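Local structure of 2-dehydropantoate 2-reductase (Porphyromonas gingivalis, 2QYT) at residues F202-V207 with L257-K262. The protein probably catalyses the NADPH-dependent reduction of ketopantoate to pantoate, a step in the biosynthesis of pantothenate. Residues are numbered along the deposited sequence; the frame is centred on the assembly and turned at random. Where two conformers were deposited one is given.
Sequences FMMISV and LDKQRK
The side-chain amide of Gln-260 reaches across to helix 194-215, where its OE1 is hydrogen-bonded to OG1 of Thr-208 and its NE2 rests against Val-207, 3.3 Å from CG2. NE2 also lies 3.4 Å from SE of Met-204, a selenomethionine, in the conformer given; two were deposited, so this contact is less certain. OG1 of Thr-208 is hydrogen-bonded to the carbonyl O of Met-204 as well, and thus lies against two modelled acceptors with one proton to give. Gln-260 attains its position through a bend at chi2 (-97°), which swings the amide toward helix 194-215. Met-204 comes from the opposite direction, its chain curled at both chi2 and chi3 (-58°); in that same conformer CE passes the amide and ends 3.8 Å from CG of Lys-259. This contact is nonpolar, methyl against methylene, and the rest of the lysine chain leads away from helix 194-215. The segment axes stay 11.0 Å apart at closest approach and cross at -59°; side chains therefore bridge the gap. Val-207 also touches Leu-234 and Val-237 of helix 227-244. Both helices of the contact belong to the C-terminal domain of ketopantoate reductases, a helical unit related to that of 6-phosphogluconate dehydrogenase. Chemically, dispersion contacts accompany one polar tether at Thr-208. As modelled, NE2 is buried without a polar partner, which would probably be costly; the amide may instead be reversed, since its nitrogen could then donate to OG1 and that hydroxyl to Met-204 O.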
loop_
_atom_site.group_PDB
_atom_site.type_symbol
_atom_site.label_atom_id
_atom_site.label_comp_id
_atom_site.label_asym_id
_atom_site.label_seq_id
_atom_site.Cartn_x
_atom_site.Cartn_y
_atom_site.Cartn_z
ATOM N N PHE A 202 4.539 8.231 2.717
ATOM C CA PHE A 202 5.871 8.023 2.147
ATOM C C PHE A 202 6.988 8.810 2.868
ATOM O O PHE A 202 8.082 8.304 3.076
ATOM C CB PHE A 202 5.905 8.325 0.635
ATOM C CG PHE A 202 7.285 8.209 0.048
ATOM C CD1 PHE A 202 7.791 6.950 -0.334
ATOM C CD2 PHE A 202 8.101 9.332 -0.069
ATOM C CE1 PHE A 202 9.067 6.810 -0.855
ATOM C CE2 PHE A 202 9.394 9.214 -0.562
ATOM C CZ PHE A 202 9.880 7.955 -0.964
HETATM N N MSE A 203 6.708 10.061 3.211
HETATM C CA MSE A 203 7.665 10.908 3.924
HETATM C C MSE A 203 8.064 10.297 5.276
HETATM O O MSE A 203 9.256 10.190 5.568
HETATM C CB MSE A 203 7.107 12.312 4.099
HETATM C CG MSE A 203 7.082 13.151 2.834
HETATM SE SE MSE A 203 6.107 14.848 3.108
HETATM C CE MSE A 203 4.850 14.263 4.466
HETATM N N MSE A 204 7.071 9.857 6.052
HETATM C CA MSE A 204 7.273 9.191 7.337
HETATM C C MSE A 204 8.163 7.950 7.238
HETATM O O MSE A 204 9.102 7.762 8.004
HETATM C CB MSE A 204 5.922 8.758 7.893
HETATM C CG MSE A 204 5.039 9.891 8.351
HETATM SE SE MSE A 204 5.750 10.762 9.931
HETATM C CE MSE A 204 5.810 9.203 11.126
ATOM N N ILE A 205 7.835 7.079 6.292
ATOM C CA ILE A 205 8.566 5.827 6.144
ATOM C C ILE A 205 9.903 6.043 5.433
ATOM O O ILE A 205 10.869 5.350 5.708
ATOM C CB ILE A 205 7.721 4.738 5.471
ATOM C CG1 ILE A 205 8.559 3.478 5.249
ATOM C CG2 ILE A 205 7.178 5.229 4.164
ATOM C CD1 ILE A 205 7.826 2.318 4.628
ATOM N N SER A 206 9.962 7.021 4.538
ATOM C CA SER A 206 11.239 7.431 3.962
ATOM C C SER A 206 12.169 7.878 5.107
ATOM O O SER A 206 13.186 7.240 5.373
ATOM C CB SER A 206 11.015 8.533 2.917
ATOM O OG SER A 206 12.220 8.972 2.325
ATOM N N VAL A 207 11.797 8.925 5.834
ATOM C CA VAL A 207 12.697 9.436 6.896
ATOM C C VAL A 207 13.064 8.324 7.883
ATOM O O VAL A 207 14.244 8.099 8.135
ATOM C CB VAL A 207 12.181 10.703 7.629
ATOM C CG1 VAL A 207 11.894 11.847 6.638
ATOM C CG2 VAL A 207 10.969 10.392 8.470
ATOM N N LEU A 257 7.005 15.085 12.532
ATOM C CA LEU A 257 7.927 15.012 13.671
ATOM C C LEU A 257 7.294 14.378 14.914
ATOM O O LEU A 257 7.860 13.451 15.498
ATOM C CB LEU A 257 8.461 16.413 14.029
ATOM C CG LEU A 257 9.811 16.678 14.721
ATOM C CD1 LEU A 257 9.679 17.941 15.578
ATOM C CD2 LEU A 257 10.358 15.523 15.571
ATOM N N ASP A 258 6.125 14.878 15.313
ATOM C CA ASP A 258 5.496 14.451 16.561
ATOM C C ASP A 258 5.072 12.979 16.548
ATOM O O ASP A 258 5.221 12.280 17.555
ATOM C CB ASP A 258 4.315 15.356 16.908
ATOM C CG ASP A 258 4.058 15.415 18.393
ATOM O OD1 ASP A 258 3.029 14.867 18.837
ATOM O OD2 ASP A 258 4.897 15.992 19.118
ATOM N N LYS A 259 4.556 12.525 15.403
ATOM C CA LYS A 259 4.166 11.124 15.183
ATOM C C LYS A 259 5.312 10.127 15.450
ATOM O O LYS A 259 5.082 9.028 15.979
ATOM C CB LYS A 259 3.595 10.948 13.765
ATOM C CG LYS A 259 2.862 9.622 13.509
ATOM C CD LYS A 259 1.520 9.538 14.246
ATOM C CE LYS A 259 1.121 8.091 14.550
ATOM N NZ LYS A 259 -0.165 8.021 15.293
ATOM N N GLN A 260 6.534 10.529 15.095
ATOM C CA GLN A 260 7.758 9.772 15.410
ATOM C C GLN A 260 7.981 9.571 16.924
ATOM O O GLN A 260 8.546 8.554 17.341
ATOM C CB GLN A 260 8.990 10.474 14.817
ATOM C CG GLN A 260 8.799 11.101 13.427
ATOM C CD GLN A 260 9.266 10.218 12.292
ATOM O OE1 GLN A 260 9.954 9.217 12.496
ATOM N NE2 GLN A 260 8.901 10.596 11.073
ATOM N N ARG A 261 7.548 10.541 17.733
ATOM C CA ARG A 261 7.741 10.497 19.195
ATOM C C ARG A 261 6.868 9.431 19.886
ATOM O O ARG A 261 7.261 8.871 20.912
ATOM C CB ARG A 261 7.491 11.878 19.829
ATOM C CG ARG A 261 8.238 13.040 19.163
ATOM C CD ARG A 261 7.998 14.366 19.882
ATOM N NE ARG A 261 8.649 15.503 19.223
ATOM C CZ ARG A 261 9.886 15.934 19.483
ATOM N NH1 ARG A 261 10.645 15.323 20.387
ATOM N NH2 ARG A 261 10.373 16.983 18.832
ATOM N N LYS A 262 5.696 9.161 19.306
ATOM C CA LYS A 262 4.701 8.226 19.868
ATOM C C LYS A 262 4.844 6.793 19.335
ATOM O O LYS A 262 4.274 5.846 19.915
ATOM C CB LYS A 262 3.280 8.742 19.607
ATOM C CG LYS A 262 2.952 10.068 20.313
ATOM C CD LYS A 262 1.586 10.589 19.863
ATOM C CE LYS A 262 1.247 11.925 20.537
ATOM N NZ LYS A 262 -0.036 12.475 19.999
#